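Local structure of PA0821 (7DRG) at residues A21-L24 and P30-Y33; W75-E80 and K85-Y90; A124-I129 and A183-P188; S190-E195 and G311-E316; I305-G310 and R318-A323. The protein probably serves as the immunity protein (antitoxin) that protects Pseudomonas aeruginosa from a putative VRR-NUC nuclease effector of its type VI secretion system. All blocks are in the same frame, centred on the assembly; numbering follows the deposited sequence.

Contact 1: A21-L24 and P30-Y33; sequences AGNL and PEDY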
# COMPACT_ATOMS: atom_id res chain seq x y z
N ALA B 21 5.37 9.14 9.88
CA ALA B 21 6.26 10.28 9.76
C ALA B 21 5.87 11.14 8.56
O ALA B 21 5.39 10.64 7.54
CB ALA B 21 7.71 9.81 9.61
N GLY B 22 6.10 12.44 8.70
CA GLY B 22 5.74 13.35 7.62
C GLY B 22 6.53 13.04 6.36
O GLY B 22 7.72 12.70 6.42
N ASN B 23 5.86 13.14 5.22
CA ASN B 23 6.47 12.97 3.91
C ASN B 23 7.02 11.56 3.69
O ASN B 23 7.92 11.37 2.86
CB ASN B 23 7.60 14.01 3.71
CG ASN B 23 7.77 14.40 2.26
OD1 ASN B 23 6.81 14.76 1.59
ND2 ASN B 23 9.01 14.32 1.77
N LEU B 24 6.48 10.55 4.40
CA LEU B 24 7.08 9.22 4.37
C LEU B 24 6.98 8.57 3.00
O LEU B 24 7.93 7.94 2.54
CB LEU B 24 6.43 8.32 5.43
CG LEU B 24 6.88 6.85 5.39
CD1 LEU B 24 8.31 6.70 5.88
CD2 LEU B 24 5.96 5.96 6.19
N PRO B 30 11.13 10.73 4.76
CA PRO B 30 10.50 11.25 5.98
C PRO B 30 11.16 12.52 6.47
O PRO B 30 12.37 12.72 6.33
CB PRO B 30 10.67 10.11 6.99
CG PRO B 30 11.73 9.20 6.39
CD PRO B 30 11.56 9.33 4.92
N GLU B 31 10.34 13.40 7.04
CA GLU B 31 10.80 14.64 7.64
C GLU B 31 10.42 14.66 9.12
O GLU B 31 9.69 13.79 9.61
CB GLU B 31 10.21 15.85 6.91
CG GLU B 31 10.83 16.07 5.54
CD GLU B 31 10.05 17.02 4.67
OE1 GLU B 31 9.21 17.78 5.21
OE2 GLU B 31 10.27 17.01 3.44
N ASP B 32 10.92 15.67 9.82
CA ASP B 32 10.91 15.69 11.29
C ASP B 32 9.59 16.24 11.84
O ASP B 32 9.56 17.20 12.60
CB ASP B 32 12.10 16.49 11.80
CG ASP B 32 12.39 16.24 13.26
OD1 ASP B 32 11.90 15.23 13.80
OD2 ASP B 32 13.11 17.06 13.87
N TYR B 33 8.48 15.62 11.44
CA TYR B 33 7.18 15.96 11.99
C TYR B 33 6.27 14.75 11.82
O TYR B 33 6.58 13.83 11.07
CB TYR B 33 6.57 17.21 11.33
CG TYR B 33 6.06 17.02 9.91
CD1 TYR B 33 6.93 17.08 8.83
CD2 TYR B 33 4.72 16.78 9.66
CE1 TYR B 33 6.47 16.90 7.53
CE2 TYR B 33 4.25 16.60 8.36
CZ TYR B 33 5.14 16.66 7.30
OH TYR B 33 4.71 16.48 6.00
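A type II beta turn from Ala21 to Leu24 follows on from strand 19-22, and the chain at Pro30-Tyr33 comes back alongside it before strand 34-46. Two backbone bonds tie the pieces together at Gly22: its N donates to Tyr33 O (2.8 Å), and its O accepts from Glu31 N (2.8 Å). The Tyr33 side chain then folds back: with chi1 at 73°, CG sits between the backbone N and the carbonyl carbon, which brings the ring over Gly22. Gly22 CA makes a CH-pi contact with one face, 3.6 Å from the ring centroid and displaced toward the rim. Glycine suits this place because a beta carbon would run into the tyrosine ring. The phenol OH is held by Asp194 and Asn193 of helix 191-204, and Asp194 also accepts from Asn23 N, so the turn is fastened to the start of that helix. Asn23 adopts the left-handed backbone conformation that asparagine tolerates well. Its amide and the Glu31 carboxylate approach with planes 36° apart but do not bond; Asn23 ND2 turns to Gly29 O and Glu31 forms a salt bridge with Arg120. Pro30, which has no N-H to offer, is joined by carbon contacts: Pro30 CB rests against Ala21 CB at 4.0 Å, and Pro30 CA directs its hydrogen at Gly22 O, 3.2 Å away.

Contact 2: W75-E80 and K85-Y90; sequences WLWREE and KPLTAY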
# COMPACT_ATOMS: atom_id res chain seq x y z
N TRP B 75 -3.05 23.66 19.84
CA TRP B 75 -3.04 24.70 18.82
C TRP B 75 -4.45 24.99 18.31
O TRP B 75 -5.29 24.09 18.22
CB TRP B 75 -2.16 24.31 17.63
CG TRP B 75 -0.78 23.95 18.02
CD1 TRP B 75 -0.25 22.69 18.11
CD2 TRP B 75 0.27 24.85 18.41
NE1 TRP B 75 1.05 22.75 18.52
CE2 TRP B 75 1.40 24.06 18.71
CE3 TRP B 75 0.35 26.24 18.54
CZ2 TRP B 75 2.60 24.62 19.13
CZ3 TRP B 75 1.55 26.79 18.95
CH2 TRP B 75 2.66 25.98 19.24
N LEU B 76 -4.68 26.25 17.96
CA LEU B 76 -5.88 26.67 17.24
C LEU B 76 -5.47 27.29 15.91
O LEU B 76 -4.75 28.31 15.89
CB LEU B 76 -6.69 27.67 18.06
CG LEU B 76 -7.84 28.30 17.28
CD1 LEU B 76 -8.86 27.24 16.87
CD2 LEU B 76 -8.50 29.39 18.12
N TRP B 77 -5.92 26.69 14.81
CA TRP B 77 -5.70 27.20 13.47
C TRP B 77 -6.97 27.90 12.97
O TRP B 77 -8.08 27.37 13.13
CB TRP B 77 -5.31 26.07 12.50
CG TRP B 77 -3.90 25.56 12.63
CD1 TRP B 77 -3.48 24.42 13.27
CD2 TRP B 77 -2.71 26.17 12.09
NE1 TRP B 77 -2.11 24.30 13.17
CE2 TRP B 77 -1.62 25.36 12.45
CE3 TRP B 77 -2.47 27.33 11.35
CZ2 TRP B 77 -0.31 25.66 12.09
CZ3 TRP B 77 -1.17 27.64 10.99
CH2 TRP B 77 -0.11 26.81 11.37
N ARG B 78 -6.81 29.09 12.39
CA ARG B 78 -7.91 29.83 11.81
C ARG B 78 -7.48 30.37 10.45
O ARG B 78 -6.37 30.89 10.31
CB ARG B 78 -8.36 30.99 12.72
CG ARG B 78 -8.97 30.57 14.06
CD ARG B 78 -9.32 31.79 14.90
NE ARG B 78 -8.14 32.62 15.08
CZ ARG B 78 -8.18 33.92 15.34
NH1 ARG B 78 -9.35 34.54 15.48
NH2 ARG B 78 -7.04 34.59 15.48
N GLU B 79 -8.36 30.26 9.46
CA GLU B 79 -8.02 30.74 8.12
C GLU B 79 -8.32 32.23 8.01
O GLU B 79 -9.47 32.65 8.16
CB GLU B 79 -8.79 29.96 7.05
CG GLU B 79 -8.50 30.46 5.64
CD GLU B 79 -8.98 29.52 4.55
OE1 GLU B 79 -8.61 29.73 3.38
OE2 GLU B 79 -9.73 28.57 4.87
N GLU B 80 -7.27 33.01 7.74
CA GLU B 80 -7.29 34.46 7.56
C GLU B 80 -8.26 35.15 8.52
O GLU B 80 -9.27 35.73 8.08
CB GLU B 80 -7.62 34.82 6.11
CG GLU B 80 -6.69 34.14 5.11
CD GLU B 80 -6.58 34.87 3.79
OE1 GLU B 80 -5.56 34.69 3.10
OE2 GLU B 80 -7.52 35.62 3.45
N LYS B 85 -4.09 35.91 14.84
CA LYS B 85 -3.18 35.22 13.96
C LYS B 85 -3.79 33.92 13.46
O LYS B 85 -4.69 33.36 14.10
CB LYS B 85 -1.87 34.90 14.69
CG LYS B 85 -1.09 36.15 15.10
CD LYS B 85 -0.46 36.82 13.89
CE LYS B 85 0.29 38.06 14.30
NZ LYS B 85 1.09 37.79 15.52
N PRO B 86 -3.36 33.44 12.29
CA PRO B 86 -3.80 32.12 11.83
C PRO B 86 -3.47 31.00 12.81
O PRO B 86 -4.24 30.04 12.91
CB PRO B 86 -3.04 31.94 10.50
CG PRO B 86 -2.78 33.33 10.04
CD PRO B 86 -2.55 34.15 11.28
N LEU B 87 -2.37 31.11 13.55
CA LEU B 87 -1.96 30.10 14.51
C LEU B 87 -1.88 30.71 15.91
O LEU B 87 -1.20 31.72 16.11
CB LEU B 87 -0.60 29.50 14.14
CG LEU B 87 -0.08 28.50 15.17
CD1 LEU B 87 -1.04 27.32 15.30
CD2 LEU B 87 1.32 28.04 14.80
N THR B 88 -2.56 30.08 16.87
CA THR B 88 -2.55 30.51 18.26
C THR B 88 -2.31 29.31 19.16
O THR B 88 -2.94 28.27 18.98
CB THR B 88 -3.88 31.20 18.64
OG1 THR B 88 -4.20 32.21 17.67
CG2 THR B 88 -3.79 31.83 20.02
N ALA B 89 -1.40 29.45 20.13
CA ALA B 89 -1.25 28.41 21.14
C ALA B 89 -2.55 28.28 21.93
O ALA B 89 -3.20 29.28 22.24
CB ALA B 89 -0.09 28.72 22.08
N TYR B 90 -2.93 27.04 22.25
CA TYR B 90 -4.22 26.81 22.89
C TYR B 90 -4.34 27.56 24.21
O TYR B 90 -5.41 28.08 24.55
CB TYR B 90 -4.42 25.30 23.10
CG TYR B 90 -5.67 24.92 23.88
CD1 TYR B 90 -6.94 25.15 23.35
CD2 TYR B 90 -5.57 24.31 25.12
CE1 TYR B 90 -8.09 24.79 24.06
CE2 TYR B 90 -6.71 23.95 25.83
CZ TYR B 90 -7.96 24.18 25.30
OH TYR B 90 -9.07 23.81 26.02
O HOH W 1 -5.64 31.00 15.53
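One face of the Trp77 indole is covered by Leu87, whose CD1 sits over the six-membered ring 3.7 Å from its centroid in a CH-pi contact. The same methyl also reaches Trp75, 3.7 Å from CE3, while Thr88 O lies at the edge of that second indole. Leu87 manages both because CG anti to the backbone N (chi1 176°) brings one branch between the two tryptophans. Ala89 is small enough to pack CB beside Trp75 CZ3. Between the two backbones, Leu76 N bonds to Thr88 O, Thr88 N to Leu76 O, and Arg78 N to Pro86 O. Arg78 bends at chi3 (-56°) to bring NH2 to Lys85 O at 3.0 Å, tilted from the guanidinium plane; NH2 also binds Gln83 O within the connecting loop. A water accepts from Arg78 NE, bonds to Thr88 OG1 at 2.8 Å and lies 2.9 Å from both Leu76 O and Lys85 O. Arg78 thus binds the connecting loop directly and strand 87-89 through the water. The strands run at 159° to each other, with Trp77 and Leu87 on one face and Leu76 and Thr88 on the other: an antiparallel beta hairpin, joined through strand 75-77 to strand 109-114.

Contact 3: A124-I129 and A183-P188; sequences AWLFDI and AYNLSP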
# COMPACT_ATOMS: atom_id res chain seq x y z
N ALA B 124 -4.12 13.47 17.48
CA ALA B 124 -5.25 12.55 17.57
C ALA B 124 -6.51 13.19 18.14
O ALA B 124 -7.60 12.64 17.95
CB ALA B 124 -4.87 11.33 18.42
N TRP B 125 -6.40 14.34 18.80
CA TRP B 125 -7.55 15.11 19.25
C TRP B 125 -7.79 16.24 18.25
O TRP B 125 -6.84 16.95 17.89
CB TRP B 125 -7.32 15.72 20.64
CG TRP B 125 -7.16 14.74 21.77
CD1 TRP B 125 -6.00 14.22 22.24
CD2 TRP B 125 -8.20 14.22 22.61
NE1 TRP B 125 -6.25 13.39 23.31
CE2 TRP B 125 -7.59 13.37 23.55
CE3 TRP B 125 -9.59 14.38 22.64
CZ2 TRP B 125 -8.32 12.68 24.52
CZ3 TRP B 125 -10.32 13.70 23.61
CH2 TRP B 125 -9.68 12.86 24.53
N LEU B 126 -9.03 16.39 17.81
CA LEU B 126 -9.36 17.37 16.78
C LEU B 126 -10.76 17.91 17.02
O LEU B 126 -11.67 17.16 17.39
CB LEU B 126 -9.30 16.74 15.38
CG LEU B 126 -9.83 17.59 14.23
CD1 LEU B 126 -8.78 18.61 13.84
CD2 LEU B 126 -10.24 16.72 13.04
N PHE B 127 -10.94 19.22 16.81
CA PHE B 127 -12.28 19.80 16.71
C PHE B 127 -12.18 20.88 15.65
O PHE B 127 -11.50 21.89 15.86
CB PHE B 127 -12.74 20.37 18.06
CG PHE B 127 -14.19 20.77 18.09
CD1 PHE B 127 -14.59 22.05 17.73
CD2 PHE B 127 -15.17 19.87 18.52
CE1 PHE B 127 -15.92 22.43 17.78
CE2 PHE B 127 -16.51 20.26 18.58
CZ PHE B 127 -16.88 21.52 18.20
N ASP B 128 -12.85 20.68 14.52
CA ASP B 128 -12.63 21.50 13.33
C ASP B 128 -13.98 21.97 12.80
O ASP B 128 -14.79 21.15 12.37
CB ASP B 128 -11.89 20.68 12.27
CG ASP B 128 -11.49 21.49 11.05
OD1 ASP B 128 -11.93 22.64 10.87
OD2 ASP B 128 -10.71 20.94 10.24
N ILE B 129 -14.21 23.29 12.81
CA ILE B 129 -15.42 23.89 12.26
C ILE B 129 -15.08 24.59 10.96
O ILE B 129 -14.15 25.40 10.92
CB ILE B 129 -16.06 24.90 13.23
CG1 ILE B 129 -16.48 24.21 14.53
CG2 ILE B 129 -17.26 25.58 12.56
CD1 ILE B 129 -16.79 25.22 15.63
N ALA B 183 -9.87 7.07 10.90
CA ALA B 183 -9.36 8.00 9.90
C ALA B 183 -7.98 8.47 10.33
O ALA B 183 -7.61 8.37 11.50
CB ALA B 183 -10.29 9.22 9.72
N TYR B 184 -7.23 8.97 9.36
CA TYR B 184 -5.97 9.64 9.64
C TYR B 184 -6.19 11.14 9.67
O TYR B 184 -6.65 11.72 8.68
CB TYR B 184 -4.90 9.31 8.60
CG TYR B 184 -4.30 7.96 8.81
CD1 TYR B 184 -3.31 7.76 9.77
CD2 TYR B 184 -4.75 6.86 8.10
CE1 TYR B 184 -2.77 6.50 9.98
CE2 TYR B 184 -4.21 5.61 8.30
CZ TYR B 184 -3.24 5.43 9.25
OH TYR B 184 -2.71 4.18 9.46
N ASN B 185 -5.86 11.77 10.80
CA ASN B 185 -5.67 13.22 10.78
C ASN B 185 -4.32 13.49 10.14
O ASN B 185 -3.33 12.82 10.47
CB ASN B 185 -5.70 13.80 12.19
CG ASN B 185 -7.10 13.90 12.75
OD1 ASN B 185 -8.07 13.92 12.00
ND2 ASN B 185 -7.20 14.00 14.07
N LEU B 186 -4.27 14.44 9.22
CA LEU B 186 -3.01 14.81 8.57
C LEU B 186 -2.49 16.11 9.16
O LEU B 186 -3.19 16.83 9.88
CB LEU B 186 -3.20 14.94 7.06
CG LEU B 186 -3.83 13.73 6.36
CD1 LEU B 186 -3.86 13.97 4.85
CD2 LEU B 186 -3.07 12.45 6.69
N SER B 187 -1.24 16.41 8.83
CA SER B 187 -0.62 17.64 9.28
C SER B 187 -1.48 18.85 8.89
O SER B 187 -1.94 18.92 7.75
CB SER B 187 0.78 17.78 8.67
OG SER B 187 1.26 19.10 8.84
N PRO B 188 -1.73 19.78 9.82
CA PRO B 188 -2.59 20.92 9.48
C PRO B 188 -2.03 21.81 8.39
O PRO B 188 -2.79 22.49 7.69
CB PRO B 188 -2.71 21.68 10.81
CG PRO B 188 -2.41 20.66 11.86
CD PRO B 188 -1.40 19.73 11.25
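Leu126 and Asn185 meet with their side chains set at a slant, the aliphatic branch against the flat amide. Leu126 CB lies 3.7 Å from Asn185 ND2, and Leu126 CD2 lies 3.7 Å from Asn185 OD1, so the leucine spans both polar atoms of the amide without bonding to either. Ala124 O is somewhat farther, 4.1 Å from Asn185 ND2. In Leu126, CG anti to the backbone N (chi1 171°) turns the branched end toward the amide, where CD2 meets OD1; CB meets ND2.

The next shell fixes the amide. Asn185 ND2 donates to Gly123 O, directly before Ala124, and bonds to Ser149 OG of strand 144-151, while Asn185 OD1 accepts from Arg41 NH1 of strand 34-46. These partners make the orientation of the amide plain, since nitrogen and oxygen could not trade places and keep them. Ser149 OG also bonds to Ala124 O, and backbone bonds join Leu126 to Ser149, so one serine organises both sides of the contact. Farther out, strand 126-131 pairs with strand 144-151, strand 182-186 pairs with strand 34-46, and strands 144-151 and 34-46 pair with each other. The two segments are not paired with each other; the curl of these strands brings their side chains together.

Asparagine suits this buried spot because it can donate and accept at once. Leucine contributes apolar cover, which probably limits access of water to the amide.

Contact 4: S190-E195 and G311-E316; sequences SWDNDE and GSHDGE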
# COMPACT_ATOMS: atom_id res chain seq x y z
N SER B 190 1.02 20.71 6.31
CA SER B 190 1.84 19.99 5.34
C SER B 190 1.11 18.78 4.76
O SER B 190 1.77 17.85 4.27
CB SER B 190 3.16 19.56 5.97
OG SER B 190 3.90 20.68 6.42
N TRP B 191 -0.22 18.79 4.78
CA TRP B 191 -1.02 17.63 4.39
C TRP B 191 -0.74 17.18 2.96
O TRP B 191 -0.92 15.99 2.65
CB TRP B 191 -2.50 17.95 4.56
CG TRP B 191 -2.80 19.33 4.07
CD1 TRP B 191 -2.78 20.49 4.81
CD2 TRP B 191 -3.12 19.72 2.73
NE1 TRP B 191 -3.08 21.56 4.01
CE2 TRP B 191 -3.30 21.12 2.73
CE3 TRP B 191 -3.29 19.02 1.53
CZ2 TRP B 191 -3.64 21.83 1.58
CZ3 TRP B 191 -3.62 19.72 0.39
CH2 TRP B 191 -3.79 21.11 0.42
N ASP B 192 -0.34 18.09 2.07
CA ASP B 192 -0.03 17.68 0.71
C ASP B 192 1.12 16.68 0.68
O ASP B 192 1.16 15.81 -0.20
CB ASP B 192 0.28 18.89 -0.17
CG ASP B 192 0.33 18.54 -1.64
OD1 ASP B 192 -0.72 18.14 -2.19
OD2 ASP B 192 1.42 18.67 -2.25
N ASN B 193 2.06 16.78 1.62
CA ASN B 193 3.11 15.78 1.75
C ASN B 193 2.58 14.44 2.20
O ASN B 193 3.22 13.41 1.98
CB ASN B 193 4.17 16.21 2.77
CG ASN B 193 4.92 17.46 2.37
OD1 ASN B 193 4.95 17.83 1.19
ND2 ASN B 193 5.56 18.10 3.34
N ASP B 194 1.42 14.43 2.85
CA ASP B 194 1.00 13.28 3.62
C ASP B 194 -0.24 12.58 3.08
O ASP B 194 -0.53 11.47 3.52
CB ASP B 194 0.80 13.71 5.08
CG ASP B 194 2.09 14.24 5.68
OD1 ASP B 194 3.07 13.46 5.75
OD2 ASP B 194 2.16 15.43 6.02
N GLU B 195 -0.96 13.19 2.13
CA GLU B 195 -2.00 12.45 1.42
C GLU B 195 -1.51 11.12 0.85
O GLU B 195 -2.29 10.15 0.87
CB GLU B 195 -2.59 13.31 0.30
CG GLU B 195 -3.40 14.51 0.80
CD GLU B 195 -4.08 15.27 -0.32
OE1 GLU B 195 -3.62 15.17 -1.48
OE2 GLU B 195 -5.08 15.98 -0.04
N GLY B 311 -3.23 16.47 -6.88
CA GLY B 311 -2.50 15.79 -7.94
C GLY B 311 -1.13 15.31 -7.50
O GLY B 311 -0.52 15.85 -6.58
N SER B 312 -0.65 14.27 -8.18
CA SER B 312 0.67 13.72 -7.88
C SER B 312 1.76 14.60 -8.48
O SER B 312 1.68 15.03 -9.63
CB SER B 312 0.78 12.30 -8.43
OG SER B 312 2.04 11.74 -8.11
N HIS B 313 2.81 14.85 -7.69
CA HIS B 313 3.89 15.73 -8.11
C HIS B 313 5.04 14.97 -8.77
O HIS B 313 5.51 15.36 -9.84
CB HIS B 313 4.43 16.52 -6.92
CG HIS B 313 3.40 17.37 -6.24
ND1 HIS B 313 2.63 18.29 -6.92
CD2 HIS B 313 3.02 17.46 -4.94
CE1 HIS B 313 1.82 18.90 -6.08
NE2 HIS B 313 2.04 18.41 -4.87
N ASP B 314 5.52 13.92 -8.11
CA ASP B 314 6.72 13.20 -8.54
C ASP B 314 6.52 11.70 -8.32
O ASP B 314 7.36 11.01 -7.73
CB ASP B 314 7.95 13.71 -7.79
CG ASP B 314 9.27 13.25 -8.42
OD1 ASP B 314 9.26 12.70 -9.55
OD2 ASP B 314 10.33 13.46 -7.78
N GLY B 315 5.39 11.19 -8.79
CA GLY B 315 5.12 9.77 -8.77
C GLY B 315 4.48 9.23 -7.51
O GLY B 315 4.29 8.02 -7.40
N GLU B 316 4.13 10.09 -6.56
CA GLU B 316 3.56 9.59 -5.33
C GLU B 316 2.09 9.20 -5.52
O GLU B 316 1.41 9.65 -6.45
CB GLU B 316 3.69 10.61 -4.20
CG GLU B 316 2.76 11.81 -4.33
CD GLU B 316 3.31 12.93 -5.19
OE1 GLU B 316 4.40 12.78 -5.79
OE2 GLU B 316 2.64 13.98 -5.25
O HOH W 2 -1.07 17.91 -4.92
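A His-carboxylate hydrogen bond makes the direct contact: His313 NE2 donates to Asp192 OD2 at 2.7 Å, with an N-H...O angle of 150°. The oxygen receives it on its syn lone pair and lies in the imidazole plane, although the carboxylate and ring planes are turned 63° apart. The two side chains reach out from opposite directions. Asp192 has CG anti to the backbone N (chi1 -169°), which carries its carboxylate from the helix surface to the loop.

A water gives the second, indirect link, donating to Asp192 OD1 at 2.8 Å and to Gly311 O at 2.7 Å. Thus each carboxylate oxygen has its own route to the loop. Asp192 OD1 also forms a salt bridge with Arg318, a positive charge that would be expected to keep the aspartate ionised.

Within the loop, the Glu316 side chain curls back to the loop's own backbone. Its OE2 accepts from His313 N (2.6 Å), from above the carboxylate plane, and its OE1 from Asp314 N (2.8 Å). Ser312 OG donates to Glu316 O. Glutamate is long enough to brace two backbone N-H groups at once, and Gly315, between Asp314 and Glu316, has the positive phi that glycine takes readily.

This surface contact joins the first turn of helix 191-204, which follows strand 182-186 and packs against Leu186, to the loop leading into helix 321-328; Asp314 extends the loop to Arg286 of the second subunit.

Contact 5: I305-G310 and R318-A323; sequences IGSLHG and RLVGWA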
# COMPACT_ATOMS: atom_id res chain seq x y z
N ILE B 305 -17.48 11.51 -6.18
CA ILE B 305 -17.30 12.73 -5.40
C ILE B 305 -16.12 13.55 -5.90
O ILE B 305 -15.66 14.47 -5.22
CB ILE B 305 -17.16 12.44 -3.89
CG1 ILE B 305 -15.96 11.53 -3.62
CG2 ILE B 305 -18.44 11.83 -3.33
CD1 ILE B 305 -15.75 11.26 -2.13
N GLY B 306 -15.63 13.25 -7.09
CA GLY B 306 -14.41 13.86 -7.55
C GLY B 306 -13.21 13.26 -6.86
O GLY B 306 -13.28 12.23 -6.19
N SER B 307 -12.08 13.93 -7.03
CA SER B 307 -10.84 13.44 -6.44
C SER B 307 -10.85 13.64 -4.92
O SER B 307 -11.38 14.63 -4.40
CB SER B 307 -9.65 14.14 -7.07
OG SER B 307 -9.57 13.80 -8.44
N LEU B 308 -10.29 12.66 -4.21
CA LEU B 308 -10.12 12.75 -2.77
C LEU B 308 -8.86 13.49 -2.37
O LEU B 308 -8.81 14.08 -1.28
CB LEU B 308 -10.10 11.34 -2.16
CG LEU B 308 -11.46 10.65 -2.13
CD1 LEU B 308 -11.31 9.15 -2.00
CD2 LEU B 308 -12.29 11.22 -0.98
N HIS B 309 -7.85 13.49 -3.25
CA HIS B 309 -6.53 14.04 -2.98
C HIS B 309 -6.16 15.04 -4.07
O HIS B 309 -6.80 15.12 -5.11
CB HIS B 309 -5.48 12.92 -2.92
CG HIS B 309 -5.58 12.07 -1.69
ND1 HIS B 309 -5.14 10.76 -1.65
CD2 HIS B 309 -6.08 12.34 -0.46
CE1 HIS B 309 -5.35 10.27 -0.44
NE2 HIS B 309 -5.91 11.21 0.30
N GLY B 310 -5.09 15.79 -3.81
CA GLY B 310 -4.49 16.62 -4.84
C GLY B 310 -3.75 15.78 -5.88
O GLY B 310 -3.64 14.56 -5.78
N ARG B 318 -1.82 9.04 -5.08
CA ARG B 318 -2.90 9.98 -4.78
C ARG B 318 -4.22 9.38 -5.24
O ARG B 318 -4.31 8.85 -6.35
CB ARG B 318 -2.72 11.32 -5.49
CG ARG B 318 -1.39 12.01 -5.28
CD ARG B 318 -1.41 12.89 -4.05
NE ARG B 318 -0.17 13.64 -3.94
CZ ARG B 318 0.02 14.67 -3.12
NH1 ARG B 318 -0.96 15.09 -2.33
NH2 ARG B 318 1.20 15.29 -3.09
N LEU B 319 -5.25 9.49 -4.40
CA LEU B 319 -6.58 9.00 -4.77
C LEU B 319 -7.29 10.09 -5.58
O LEU B 319 -8.00 10.93 -5.04
CB LEU B 319 -7.38 8.60 -3.54
CG LEU B 319 -6.90 7.33 -2.84
CD1 LEU B 319 -7.71 7.15 -1.56
CD2 LEU B 319 -7.05 6.13 -3.75
N VAL B 320 -7.08 10.05 -6.89
CA VAL B 320 -7.68 10.99 -7.82
C VAL B 320 -8.44 10.21 -8.89
O VAL B 320 -8.17 9.04 -9.15
CB VAL B 320 -6.63 11.91 -8.48
CG1 VAL B 320 -5.85 12.68 -7.43
CG2 VAL B 320 -5.69 11.08 -9.36
N GLY B 321 -9.40 10.90 -9.51
CA GLY B 321 -10.13 10.38 -10.66
C GLY B 321 -10.70 8.98 -10.50
O GLY B 321 -11.51 8.73 -9.61
N TRP B 322 -10.27 8.07 -11.37
CA TRP B 322 -10.81 6.71 -11.37
C TRP B 322 -10.59 6.03 -10.02
O TRP B 322 -11.47 5.30 -9.54
CB TRP B 322 -10.15 5.90 -12.48
CG TRP B 322 -10.53 4.44 -12.53
CD1 TRP B 322 -11.54 3.89 -13.25
CD2 TRP B 322 -9.89 3.36 -11.84
NE1 TRP B 322 -11.58 2.53 -13.05
CE2 TRP B 322 -10.57 2.18 -12.20
CE3 TRP B 322 -8.80 3.27 -10.97
CZ2 TRP B 322 -10.20 0.92 -11.70
CZ3 TRP B 322 -8.44 2.03 -10.47
CH2 TRP B 322 -9.14 0.87 -10.84
N ALA B 323 -9.44 6.26 -9.39
CA ALA B 323 -9.13 5.57 -8.14
C ALA B 323 -10.04 6.05 -7.02
O ALA B 323 -10.42 5.27 -6.15
CB ALA B 323 -7.66 5.77 -7.77
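A histidine side chain takes the place of a backbone acceptor here: Leu319 N donates to His309 ND1 at 3.0 Å and 172°, with the donor tilted 25° from the ring plane. In return, the inverse gamma turn centred on Leu319 presents its carbonyl to two successive N-H groups, so that Leu319 O accepts from Leu308 N at 3.0 Å and from His309 N at 3.1 Å. Leu308 N lies nearly in line with the carbonyl and His309 N above its plane, but both bonds are bent at the hydrogen, as expected when one oxygen serves both. With ND1 accepting, the imidazole bonds through NE2 to Glu198 of helix 191-204, and histidine suits a position needing both an acceptor and a second polar contact. Leu308 and Leu319 run side by side, their CB atoms 4.1 Å apart, and Leu319 continues onto Ala199 and Ala202. Arg318 bends at chi2 (-88°), laying its aliphatic part along Gly310 O, which is buried without a polar partner, and sending its guanidinium to Glu195, Asp192 and Glu316. Leading into helix 321-328, Gly321 takes a positive phi that glycine adopts easily, and its N donates to Ser307 OG at 3.1 Å.

In the fold
Along the chain contacts 1, 2 and 3 come in series, whereas contacts 4 and 5 alternate their segments and so interlock. Helix 191-204 is central to the arrangement: its first turn touches contact 1 through Asp194, contact 3 through Leu186 and Ser187, and contact 5 through Glu195, which bridges to Arg318. Contacts 1 and 4, like 4 and 5, have centres 12 Å apart. Contact 2 lies farthest from contact 5, centres about 29 Å apart, yet Trp77 packs on Pro188 of contact 3. Loops, hairpin and strands are thereby tied into one continuous body, whose loop at 311-316 also reaches the second subunit.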